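Local structure of hypothetical methylmalonyl-CoA decarboxylase alpha subunit (Sulfolobus tokodaii, 1X0U) at residues A[38-42]-A[43-47]; A[223-226]-A[227-231]; A[235-238]-A[239-243]; A[306-309]-A[310-313]. The protein is a putative carboxyl transferase subunit with two crotonase-like halves in each chain, found as an assembly of six chains. All blocks are in the same frame, centred on the assembly; numbering follows the deposited sequence.

Contact 1 of 4, residues A[38-42]-A[43-47]; sequences GKLTA and RERLA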
# COMPACT_ATOMS: atom_id res chain seq x y z
N GLY A 38 -31.43 25.05 -36.50
CA GLY A 38 -30.94 25.89 -35.44
C GLY A 38 -29.77 25.22 -34.73
O GLY A 38 -29.33 25.67 -33.67
N LYS A 39 -29.26 24.14 -35.31
CA LYS A 39 -28.15 23.41 -34.70
C LYS A 39 -26.81 23.68 -35.38
O LYS A 39 -26.77 24.06 -36.55
CB LYS A 39 -28.41 21.91 -34.77
CG LYS A 39 -29.78 21.49 -34.30
CD LYS A 39 -30.03 20.03 -34.65
CE LYS A 39 -29.09 19.10 -33.88
NZ LYS A 39 -29.18 17.72 -34.41
N LEU A 40 -25.73 23.47 -34.64
CA LEU A 40 -24.38 23.64 -35.19
C LEU A 40 -23.87 22.25 -35.54
O LEU A 40 -24.45 21.26 -35.11
CB LEU A 40 -23.45 24.31 -34.16
CG LEU A 40 -23.75 25.77 -33.80
CD1 LEU A 40 -22.70 26.27 -32.82
CD2 LEU A 40 -23.75 26.63 -35.05
N THR A 41 -22.80 22.17 -36.33
CA THR A 41 -22.24 20.87 -36.71
C THR A 41 -21.31 20.40 -35.59
O THR A 41 -20.89 21.20 -34.74
CB THR A 41 -21.40 20.92 -37.99
OG1 THR A 41 -20.25 21.74 -37.74
CG2 THR A 41 -22.19 21.51 -39.15
N ALA A 42 -20.98 19.12 -35.62
CA ALA A 42 -20.11 18.53 -34.61
C ALA A 42 -18.81 19.31 -34.49
O ALA A 42 -18.39 19.64 -33.39
CB ALA A 42 -19.81 17.07 -34.97
N ARG A 43 -18.21 19.63 -35.63
CA ARG A 43 -16.95 20.36 -35.63
C ARG A 43 -17.06 21.83 -35.24
O ARG A 43 -16.14 22.37 -34.62
CB ARG A 43 -16.25 20.19 -36.99
CG ARG A 43 -15.64 18.78 -37.15
CD ARG A 43 -15.02 18.55 -38.53
NE ARG A 43 -14.59 17.16 -38.68
CZ ARG A 43 -13.47 16.64 -38.17
NH1 ARG A 43 -12.64 17.40 -37.47
NH2 ARG A 43 -13.19 15.36 -38.35
N GLU A 44 -18.19 22.46 -35.57
CA GLU A 44 -18.39 23.86 -35.20
C GLU A 44 -18.53 23.97 -33.67
O GLU A 44 -18.04 24.92 -33.06
CB GLU A 44 -19.63 24.43 -35.92
CG GLU A 44 -19.50 24.44 -37.44
CD GLU A 44 -20.76 24.87 -38.17
OE1 GLU A 44 -21.87 24.50 -37.74
OE2 GLU A 44 -20.63 25.56 -39.20
N ARG A 45 -19.18 22.99 -33.06
CA ARG A 45 -19.34 23.00 -31.61
C ARG A 45 -17.99 22.82 -30.92
O ARG A 45 -17.70 23.48 -29.93
CB ARG A 45 -20.30 21.88 -31.19
CG ARG A 45 -21.73 22.08 -31.64
CD ARG A 45 -22.45 20.75 -31.75
NE ARG A 45 -23.89 20.91 -31.91
CZ ARG A 45 -24.73 19.90 -32.13
NH1 ARG A 45 -24.28 18.66 -32.23
NH2 ARG A 45 -26.03 20.13 -32.22
N LEU A 46 -17.14 21.94 -31.46
CA LEU A 46 -15.81 21.71 -30.88
C LEU A 46 -14.94 22.97 -31.00
O LEU A 46 -14.26 23.34 -30.05
CB LEU A 46 -15.11 20.54 -31.58
CG LEU A 46 -15.57 19.09 -31.35
CD1 LEU A 46 -14.75 18.18 -32.27
CD2 LEU A 46 -15.37 18.67 -29.90
N ALA A 47 -14.94 23.62 -32.16
CA ALA A 47 -14.13 24.82 -32.32
C ALA A 47 -14.54 25.89 -31.31
O ALA A 47 -13.71 26.65 -30.83
CB ALA A 47 -14.24 25.37 -33.76
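T41 and E44 close on each other across the first turn of helix 42-49, where the chain leaves the loop after helix 28-35. E44 OE1 receives the backbone N of T41 at 2.9 Å and 164°, on the anti side of the carboxylate and 23° out of its plane. In return T41 OG1 faces E44 N at 3.1 Å, its chi1 of 65° turning the hydroxyl forward to the first turn of the helix; the place of OG1 is less certain, because it stands too near E44 CG in the model. Together they form a capping box with T41 as N-cap, so the amino end of the helix is closed by side chains while T41 O already takes R45 N at 3.0 Å. E44 OE1 has a second partner in H35.

The tight side belongs to R45. Its chain runs out extended from CG to NE beside L40, with CG 3.8 Å from L40 CB, and L40 O sits over one face of the guanidinium, 3.3 Å from R45 CZ. K39 CE reaches the edge of the same group, 3.6 Å from R45 NH2. Both cations are paired with carboxylates: D134 takes K39 NZ and R45 NH1, and E239 takes R45 NE. A42 and L46 are buried too, against strand 91-98, with L46 N bonded to A42 O at 3.3 Å. Toward solvent the arrangement is looser: L40, E44 and R43 are all partly exposed, L40 CD2 comes no nearer than 3.9 Å to E44 OE1, and the R43 guanidinium is paired with E57.

Contact 2 of 4, residues A[223-226]-A[227-231]; sequences VVHA and TKSGV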
# COMPACT_ATOMS: atom_id res chain seq x y z
N VAL A 223 -37.40 20.37 -21.22
CA VAL A 223 -38.21 20.78 -20.10
C VAL A 223 -38.63 19.62 -19.18
O VAL A 223 -38.52 19.73 -17.96
CB VAL A 223 -39.44 21.58 -20.57
CG1 VAL A 223 -40.31 21.94 -19.39
CG2 VAL A 223 -39.00 22.84 -21.29
N VAL A 224 -39.09 18.51 -19.76
CA VAL A 224 -39.50 17.39 -18.91
C VAL A 224 -38.36 16.89 -18.04
O VAL A 224 -38.56 16.59 -16.86
CB VAL A 224 -40.03 16.18 -19.72
CG1 VAL A 224 -41.16 16.61 -20.66
CG2 VAL A 224 -38.91 15.54 -20.49
N HIS A 225 -37.15 16.81 -18.59
CA HIS A 225 -36.01 16.31 -17.85
C HIS A 225 -35.36 17.30 -16.87
O HIS A 225 -34.80 16.89 -15.85
CB HIS A 225 -34.95 15.76 -18.81
CG HIS A 225 -35.42 14.61 -19.64
ND1 HIS A 225 -36.09 13.53 -19.11
CD2 HIS A 225 -35.33 14.38 -20.97
CE1 HIS A 225 -36.39 12.68 -20.07
NE2 HIS A 225 -35.94 13.17 -21.21
N ALA A 226 -35.43 18.59 -17.17
CA ALA A 226 -34.85 19.57 -16.26
C ALA A 226 -35.84 20.00 -15.19
O ALA A 226 -35.44 20.62 -14.20
CB ALA A 226 -34.36 20.79 -17.04
N THR A 227 -37.12 19.67 -15.35
CA THR A 227 -38.11 20.09 -14.37
C THR A 227 -38.95 18.99 -13.73
O THR A 227 -39.63 19.23 -12.73
CB THR A 227 -39.10 21.13 -14.95
OG1 THR A 227 -40.03 20.48 -15.83
CG2 THR A 227 -38.34 22.22 -15.72
N LYS A 228 -38.92 17.78 -14.28
CA LYS A 228 -39.71 16.70 -13.71
C LYS A 228 -38.92 15.44 -13.37
O LYS A 228 -38.94 14.97 -12.23
CB LYS A 228 -40.87 16.35 -14.65
CG LYS A 228 -41.83 17.51 -14.89
CD LYS A 228 -42.87 17.20 -15.96
CE LYS A 228 -43.97 18.27 -15.98
NZ LYS A 228 -43.44 19.66 -16.13
N SER A 229 -38.21 14.90 -14.36
CA SER A 229 -37.43 13.67 -14.19
C SER A 229 -36.11 13.82 -13.43
O SER A 229 -35.62 12.86 -12.83
CB SER A 229 -37.10 13.08 -15.56
OG SER A 229 -36.07 13.83 -16.17
N GLY A 230 -35.53 15.01 -13.47
CA GLY A 230 -34.27 15.23 -12.80
C GLY A 230 -33.10 14.70 -13.61
O GLY A 230 -31.95 14.72 -13.15
N VAL A 231 -33.37 14.23 -14.82
CA VAL A 231 -32.32 13.67 -15.67
C VAL A 231 -31.34 14.72 -16.15
O VAL A 231 -30.15 14.45 -16.27
CB VAL A 231 -32.93 12.96 -16.91
CG1 VAL A 231 -31.84 12.53 -17.87
CG2 VAL A 231 -33.73 11.75 -16.46
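V223 O takes two donors from a single residue: T227 N at 3.0 Å and T227 OG1 at 2.7 Å, reaching it from opposite faces of the carbonyl plane. A chi1 of 75° folds the threonine hydroxyl back over its own turn, and OG1 approaches from well above the plane, not along a lone pair. One residue on, V224 O is shared as well, by K228 N at 2.9 Å and by S229 N at 3.0 Å; the S229 bond is the straighter, at 165°. The bond from S229 N spans five residues, the mark of a wider pi-type turn, and it widens the last turn of helix 222-229 just before G230 leaves helical angles with positive phi. G230 N then makes only a weak bond to H225 O.

S229 OG works on two fronts. It meets H225 ND1 at 3.0 Å, at the edge of the imidazole, where either could be the donor, and it accepts V231 N at 3.0 Å, an ST turn that leads the chain out of the helix. V224 CG2 lies over the centre of one face of the H225 ring, whose far nitrogen, NE2, is bonded to M198 O. The carbonyls at and just past the helix end find partners farther off: K228 O meets W311 NE1, G230 O meets H308 NE2, and S229 O accepts from R385 of the second subunit, whose I384 packs on H225 and V231.

Contact 3 of 4, residues A[235-238]-A[239-243]; sequences MVDS and EQEAI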
# COMPACT_ATOMS: atom_id res chain seq x y z
N MET A 235 -30.51 23.34 -18.10
CA MET A 235 -31.30 23.52 -19.32
C MET A 235 -30.92 24.88 -19.88
O MET A 235 -30.88 25.86 -19.16
CB MET A 235 -32.79 23.48 -19.02
CG MET A 235 -33.64 23.76 -20.25
SD MET A 235 -35.36 23.31 -19.98
CE MET A 235 -35.85 24.60 -18.80
N VAL A 236 -30.64 24.92 -21.18
CA VAL A 236 -30.23 26.16 -21.81
C VAL A 236 -30.96 26.41 -23.13
O VAL A 236 -31.57 25.51 -23.70
CB VAL A 236 -28.70 26.15 -22.04
CG1 VAL A 236 -28.33 25.05 -23.01
CG2 VAL A 236 -28.26 27.48 -22.54
N ASP A 237 -30.89 27.65 -23.62
CA ASP A 237 -31.57 28.05 -24.84
C ASP A 237 -30.81 27.78 -26.13
O ASP A 237 -31.43 27.59 -27.18
CB ASP A 237 -31.89 29.54 -24.78
CG ASP A 237 -32.89 29.86 -23.71
OD1 ASP A 237 -32.80 30.97 -23.13
OD2 ASP A 237 -33.76 29.01 -23.44
N SER A 238 -29.49 27.75 -26.07
CA SER A 238 -28.73 27.51 -27.28
C SER A 238 -27.48 26.67 -27.09
O SER A 238 -27.06 26.37 -25.97
CB SER A 238 -28.34 28.84 -27.92
OG SER A 238 -27.29 29.43 -27.20
N GLU A 239 -26.87 26.30 -28.21
CA GLU A 239 -25.67 25.51 -28.19
C GLU A 239 -24.48 26.35 -27.75
O GLU A 239 -23.60 25.85 -27.04
CB GLU A 239 -25.46 24.90 -29.58
CG GLU A 239 -26.39 23.73 -29.81
CD GLU A 239 -26.33 23.17 -31.21
OE1 GLU A 239 -25.27 23.32 -31.86
OE2 GLU A 239 -27.33 22.57 -31.64
N GLN A 240 -24.46 27.62 -28.15
CA GLN A 240 -23.37 28.50 -27.74
C GLN A 240 -23.43 28.61 -26.22
O GLN A 240 -22.40 28.61 -25.55
CB GLN A 240 -23.53 29.89 -28.35
CG GLN A 240 -22.43 30.87 -27.91
CD GLN A 240 -21.05 30.51 -28.45
OE1 GLN A 240 -20.06 30.48 -27.71
NE2 GLN A 240 -20.98 30.25 -29.76
N GLU A 241 -24.65 28.71 -25.68
CA GLU A 241 -24.83 28.80 -24.23
C GLU A 241 -24.42 27.48 -23.56
O GLU A 241 -23.81 27.47 -22.50
CB GLU A 241 -26.28 29.17 -23.88
CG GLU A 241 -26.61 30.66 -24.07
CD GLU A 241 -28.08 31.02 -23.81
OE1 GLU A 241 -28.41 32.22 -23.85
OE2 GLU A 241 -28.91 30.11 -23.56
N ALA A 242 -24.75 26.36 -24.20
CA ALA A 242 -24.39 25.06 -23.66
C ALA A 242 -22.87 24.96 -23.50
O ALA A 242 -22.39 24.53 -22.46
CB ALA A 242 -24.88 23.94 -24.58
N ILE A 243 -22.12 25.38 -24.51
CA ILE A 243 -20.67 25.29 -24.40
C ILE A 243 -20.06 26.36 -23.50
O ILE A 243 -19.02 26.13 -22.89
CB ILE A 243 -19.96 25.24 -25.80
CG1 ILE A 243 -19.29 26.56 -26.14
CG2 ILE A 243 -20.94 24.83 -26.87
CD1 ILE A 243 -17.87 26.65 -25.60
O HOH W 1 -31.30 32.71 -24.46
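V236 lays CG1 against A242 CB at 3.9 Å, where the last residue of strand 234-236 meets the first turn of helix 239-252; its CG2 leans toward the E241 chain, but too closely in the model for that approach to be trusted. This is the passage from the outermost strand, within this chain, of the first sheet into the helix that follows it, and A242 and V236 both also pack on I191 of the neighbouring strand.

S238 is the N-cap. A chi1 of 75° turns OG forward over the helix end, where it accepts E241 N at 3.1 Å and 160°, while S238 O takes A242 N at 2.9 Å. The E241 side chain then runs back, extended beyond CG, and sets OE2 3.2 Å from D237 N, met nearly along the C-O axis. E241 thus gives its N to the N-cap residue and takes the N of the residue before it. E239 leaves the other way, its carboxylate shared by R45, Y196 and L40 N.

D237 and E241 point the same way and lie side by side, their carboxylate planes 41° apart and D237 OD1 4.0 Å from E241 OE2. A water donates to both, 2.7 Å from D237 OD1 and 3.0 Å from E241 OE1, and K192 forms a salt bridge with D237 OD2. Two carboxylates this close would tend to raise each other's proton affinity, an effect that the water, the lysine and the amino end of the helix probably offset.

Contact 4 of 4, residues A[306-309]-A[310-313]; sequences EVHK and HWAQ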
# COMPACT_ATOMS: atom_id res chain seq x y z
N GLU A 306 -25.85 27.39 -10.40
CA GLU A 306 -26.82 26.48 -9.82
C GLU A 306 -27.11 25.21 -10.60
O GLU A 306 -27.50 25.25 -11.77
CB GLU A 306 -28.13 27.22 -9.54
CG GLU A 306 -29.07 26.43 -8.66
CD GLU A 306 -30.18 27.28 -8.10
OE1 GLU A 306 -30.03 28.51 -8.06
OE2 GLU A 306 -31.21 26.73 -7.68
N VAL A 307 -26.92 24.08 -9.92
CA VAL A 307 -27.15 22.76 -10.48
C VAL A 307 -28.61 22.37 -10.24
O VAL A 307 -29.15 22.62 -9.16
CB VAL A 307 -26.21 21.71 -9.81
CG1 VAL A 307 -26.47 20.32 -10.36
CG2 VAL A 307 -24.77 22.10 -10.04
N HIS A 308 -29.24 21.74 -11.23
CA HIS A 308 -30.64 21.32 -11.11
C HIS A 308 -31.55 22.49 -10.71
O HIS A 308 -32.51 22.32 -9.96
CB HIS A 308 -30.76 20.22 -10.06
CG HIS A 308 -30.70 18.83 -10.63
ND1 HIS A 308 -30.14 17.77 -9.94
CD2 HIS A 308 -31.19 18.31 -11.78
CE1 HIS A 308 -30.29 16.66 -10.64
NE2 HIS A 308 -30.93 16.96 -11.76
N LYS A 309 -31.24 23.68 -11.21
CA LYS A 309 -32.00 24.87 -10.87
C LYS A 309 -33.52 24.71 -10.96
O LYS A 309 -34.24 25.09 -10.05
CB LYS A 309 -31.56 26.04 -11.75
CG LYS A 309 -32.09 27.39 -11.29
CD LYS A 309 -31.51 28.54 -12.11
CE LYS A 309 -32.09 29.88 -11.68
NZ LYS A 309 -31.44 31.03 -12.39
N HIS A 310 -34.00 24.10 -12.04
CA HIS A 310 -35.43 23.93 -12.26
C HIS A 310 -36.07 22.64 -11.75
O HIS A 310 -37.27 22.44 -11.93
CB HIS A 310 -35.73 24.12 -13.74
CG HIS A 310 -35.18 25.39 -14.30
ND1 HIS A 310 -34.31 25.42 -15.36
CD2 HIS A 310 -35.32 26.67 -13.88
CE1 HIS A 310 -33.93 26.67 -15.58
NE2 HIS A 310 -34.53 27.45 -14.69
N TRP A 311 -35.28 21.78 -11.12
CA TRP A 311 -35.82 20.53 -10.58
C TRP A 311 -35.76 20.59 -9.05
O TRP A 311 -34.74 20.98 -8.48
CB TRP A 311 -35.00 19.33 -11.10
CG TRP A 311 -35.57 17.99 -10.74
CD1 TRP A 311 -36.83 17.54 -11.00
CD2 TRP A 311 -34.89 16.92 -10.08
NE1 TRP A 311 -36.98 16.25 -10.55
CE2 TRP A 311 -35.81 15.84 -9.98
CE3 TRP A 311 -33.60 16.75 -9.56
CZ2 TRP A 311 -35.47 14.62 -9.39
CZ3 TRP A 311 -33.26 15.53 -8.97
CH2 TRP A 311 -34.19 14.48 -8.89
N ALA A 312 -36.85 20.21 -8.39
CA ALA A 312 -36.89 20.23 -6.93
C ALA A 312 -36.27 21.53 -6.38
O ALA A 312 -35.16 21.51 -5.82
CB ALA A 312 -36.16 19.01 -6.37
N GLN A 313 -36.97 22.64 -6.55
CA GLN A 313 -36.48 23.93 -6.06
C GLN A 313 -36.59 23.88 -4.54
O GLN A 313 -36.23 24.80 -3.82
CB GLN A 313 -37.33 25.05 -6.66
CG GLN A 313 -37.40 24.96 -8.17
CD GLN A 313 -37.83 26.25 -8.83
OE1 GLN A 313 -38.98 26.69 -8.69
NE2 GLN A 313 -36.90 26.88 -9.56
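H308 and W311 are the ends of a type I beta turn that takes the chain off strand 305-307, outermost within this chain in the second sheet, toward strand 315-322. The backbone bond of the turn runs from W311 N to H308 O at 3.1 Å and 156°, with the donor well above the carbonyl plane, 60° out of it; H308 O also receives K348 NZ.

The aromatic contact uses the same two residues. Their side chains point the same way, and the edge of the indole is set toward the imidazole face: W311 CE3 stands 3.4 Å above the ring plane of H308, over its centre, with the planes at 52° and the centroid of the indole six-membered ring 4.6 Å from that of the imidazole. Each ring also makes a polar bond to the end of helix 222-229 or the residue just past it, W311 NE1 to K228 O and H308 NE2 to G230 O, while R385 of the second subunit packs on the indole.

The remaining bond is from a side-chain amide to a carbonyl. Q313 stretches back along the turn, and its NE2 donates to K309 O at 3.2 Å, the oxygen lying close to the plane of the glutamine amide.

In the fold
From the N terminus, contact 1 closes the short loop between helices 28-35 and 42-49. Contact 2 ends helix 222-229, contact 3 follows at once as strand 234-236 turns into helix 239-252, and contact 4 rounds the turn after strand 305-307. All four are local and in series, so none nests in or crosses another. Contacts 2, 3 and 4 all touch one another, and contact 1 joins them through contact 3, at the E239 carboxylate, their centres about 12 Å apart. M235 of contact 3 packs on both helix 222-229 and H310, and contacts 2 and 4 share two polar bonds. With strands 234-236 and 305-307 outermost, within this chain, in different sheets, contacts 2 to 4 join the two halves of the chain.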